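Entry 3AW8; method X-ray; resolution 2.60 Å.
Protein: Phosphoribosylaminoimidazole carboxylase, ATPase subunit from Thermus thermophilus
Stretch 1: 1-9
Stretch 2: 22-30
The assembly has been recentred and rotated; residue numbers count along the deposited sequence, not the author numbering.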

# COMPACT_ATOMS: atom_id res chain seq x y z
N MET A 1 -12.23 10.65 12.22
CA MET A 1 -12.26 10.70 10.74
C MET A 1 -11.47 11.89 10.23
O MET A 1 -11.72 13.03 10.62
N ILE A 2 -10.51 11.63 9.35
CA ILE A 2 -9.70 12.70 8.79
C ILE A 2 -10.39 13.31 7.59
O ILE A 2 -10.94 12.60 6.74
N GLY A 3 -10.37 14.64 7.53
CA GLY A 3 -10.98 15.36 6.43
C GLY A 3 -9.87 15.95 5.58
O GLY A 3 -8.89 16.48 6.12
N ILE A 4 -10.02 15.87 4.27
CA ILE A 4 -9.00 16.40 3.37
C ILE A 4 -9.56 17.38 2.35
O ILE A 4 -10.48 17.06 1.59
N LEU A 5 -8.99 18.59 2.34
CA LEU A 5 -9.39 19.59 1.37
C LEU A 5 -8.68 19.19 0.07
O LEU A 5 -7.44 19.17 -0.01
N GLY A 6 -9.48 18.83 -0.94
CA GLY A 6 -8.94 18.43 -2.22
C GLY A 6 -9.14 16.94 -2.47
O GLY A 6 -8.71 16.11 -1.66
N GLY A 7 -9.79 16.60 -3.58
CA GLY A 7 -10.03 15.21 -3.90
C GLY A 7 -9.13 14.65 -5.00
O GLY A 7 -9.50 13.68 -5.67
N GLY A 8 -7.96 15.25 -5.17
CA GLY A 8 -7.02 14.80 -6.19
C GLY A 8 -6.29 13.50 -5.88
O GLY A 8 -6.65 12.78 -4.95
N GLN A 9 -5.24 13.20 -6.65
CA GLN A 9 -4.50 11.96 -6.43
C GLN A 9 -3.71 11.97 -5.13
O GLN A 9 -3.54 10.93 -4.50
N GLY A 22 -6.41 1.84 10.01
CA GLY A 22 -7.79 1.87 10.47
C GLY A 22 -8.45 3.23 10.51
O GLY A 22 -9.43 3.42 11.24
N LEU A 23 -7.94 4.18 9.73
CA LEU A 23 -8.51 5.52 9.68
C LEU A 23 -9.68 5.65 8.69
O LEU A 23 -9.98 4.72 7.94
N SER A 24 -10.33 6.80 8.71
CA SER A 24 -11.45 7.10 7.83
C SER A 24 -11.20 8.43 7.16
O SER A 24 -10.49 9.28 7.70
N PHE A 25 -11.80 8.64 6.00
CA PHE A 25 -11.56 9.87 5.28
C PHE A 25 -12.80 10.45 4.65
O PHE A 25 -13.76 9.73 4.39
N ARG A 26 -12.76 11.76 4.44
CA ARG A 26 -13.83 12.49 3.77
C ARG A 26 -13.12 13.57 2.96
O ARG A 26 -12.29 14.31 3.49
N PHE A 27 -13.44 13.66 1.68
CA PHE A 27 -12.80 14.66 0.84
C PHE A 27 -13.80 15.73 0.44
O PHE A 27 -15.01 15.51 0.47
N LEU A 28 -13.27 16.90 0.07
CA LEU A 28 -14.09 18.01 -0.40
C LEU A 28 -13.42 18.40 -1.72
O LEU A 28 -12.20 18.54 -1.77
N ASP A 29 -14.21 18.53 -2.77
CA ASP A 29 -13.68 18.91 -4.07
C ASP A 29 -14.86 19.34 -4.91
O ASP A 29 -15.94 18.77 -4.83
N PRO A 30 -14.68 20.38 -5.73
CA PRO A 30 -15.74 20.90 -6.59
C PRO A 30 -16.09 20.00 -7.78
O PRO A 30 -17.11 20.21 -8.44

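Strands 2-5 and 25-29 run parallel, and the side chains of paired residues emerge on the same side of the sheet. Met1, Ile2 and Ile4 cover the most surface in this contact.

Ile2 and Ile4 share one face with Phe25 and Phe27, and all four residues are buried. Both isoleucines adopt the m rotamer at chi1 with chi2 t, which extends CD1 into the apolar layer. Ile2 CD1 reaches Leu23 CD1 at 3.8 Å, while Ile2 CB lies 4.0 Å from Phe25 CD1. Ile4 bridges the two aromatic residues: its CD1 is 3.9 Å from Phe25 CD1 and 3.5 Å from Phe27 CE2, the latter a snug apolar contact. Both phenylalanines are also m at chi1, and the end of Phe25 comes nearer to the first stretch than its CA-to-CB direction suggests.

Met1, exposed and with its CA-to-CB bond sideways, has an extended t, t side chain with chi3 m. Its CG packs 3.9 Å from Ser24 CB, and its SD sits over one face of the Arg26 guanidinium, 3.7 Å from Arg26 NH2. The guanidinium makes its hydrogen bonds elsewhere in the structure. Water 1 links the backbones here, accepting from Ser24 N at 3.0 Å and, weakly, from Met1 N at 3.2 Å.

Arg26 and Leu28 project from the other face, where Gly3 contributes no side chain. Leu5, off-rotamer at chi1 (-99°), brings its CD1 within 4.2 Å of Leu28 CD1.

At the end of strand 25-29, past the last bridged pair, Asp29 points toward the first stretch in a t rotamer, and its OD2 accepts a 2.9 Å hydrogen bond from Gly7 N. The absence of a side chain at Gly7 accommodates this approach: an ideal CB there would lie only 3.1 Å from Asp29 CB.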

# COMPACT_ATOMS: atom_id res chain seq x y z
CB MET A 1 -13.71 10.82 10.23
CG MET A 1 -13.79 10.88 8.72
SD MET A 1 -15.43 11.11 8.04
CE MET A 1 -16.13 9.48 8.26
CB ILE A 2 -8.31 12.19 8.39
CG1 ILE A 2 -7.55 11.74 9.65
CG2 ILE A 2 -7.55 13.29 7.65
CD1 ILE A 2 -6.20 11.13 9.37
CB ILE A 4 -8.28 15.25 2.60
CG1 ILE A 4 -7.47 14.39 3.57
CG2 ILE A 4 -7.37 15.84 1.53
CD1 ILE A 4 -6.94 13.13 2.97
CB LEU A 5 -8.95 20.98 1.84
CG LEU A 5 -9.97 21.91 2.54
CD1 LEU A 5 -11.17 21.15 3.05
CD2 LEU A 5 -9.27 22.63 3.67
CB GLN A 9 -3.59 11.62 -7.64
CG GLN A 9 -2.46 12.58 -7.94
CD GLN A 9 -2.93 13.79 -8.72
OE1 GLN A 9 -4.09 13.89 -9.09
NE2 GLN A 9 -2.01 14.71 -8.97
CB LEU A 23 -7.42 6.52 9.31
CG LEU A 23 -6.13 6.54 10.14
CD1 LEU A 23 -5.12 7.48 9.51
CD2 LEU A 23 -6.44 6.97 11.57
CB SER A 24 -12.75 7.17 8.62
OG SER A 24 -13.00 5.93 9.22
CB PHE A 25 -10.52 9.61 4.17
CG PHE A 25 -9.20 9.15 4.70
CD1 PHE A 25 -8.21 10.07 5.02
CD2 PHE A 25 -8.97 7.81 4.95
CE1 PHE A 25 -7.00 9.65 5.59
CE2 PHE A 25 -7.78 7.37 5.52
CZ PHE A 25 -6.78 8.30 5.84
CB ARG A 26 -14.78 13.13 4.77
CG ARG A 26 -15.90 13.90 4.08
CD ARG A 26 -16.82 14.55 5.09
NE ARG A 26 -17.56 13.56 5.88
CZ ARG A 26 -18.07 13.80 7.08
NH1 ARG A 26 -17.92 14.99 7.64
NH2 ARG A 26 -18.73 12.85 7.72
CB PHE A 27 -12.22 14.03 -0.44
CG PHE A 27 -11.26 12.91 -0.18
CD1 PHE A 27 -11.73 11.60 -0.07
CD2 PHE A 27 -9.92 13.16 0.02
CE1 PHE A 27 -10.85 10.56 0.25
CE2 PHE A 27 -9.04 12.13 0.35
CZ PHE A 27 -9.51 10.82 0.46
CB LEU A 28 -14.06 19.20 0.56
CG LEU A 28 -15.24 20.19 0.46
CD1 LEU A 28 -14.86 21.52 1.11
CD2 LEU A 28 -15.62 20.45 -0.99
CB ASP A 29 -12.96 17.74 -4.74
CG ASP A 29 -12.06 18.19 -5.89
OD1 ASP A 29 -12.60 18.55 -6.97
OD2 ASP A 29 -10.83 18.22 -5.71
CB PRO A 30 -15.19 22.26 -7.02
CG PRO A 30 -13.71 22.06 -7.01
CD PRO A 30 -13.50 21.28 -5.74
O HOH W 1 -10.50 8.04 11.42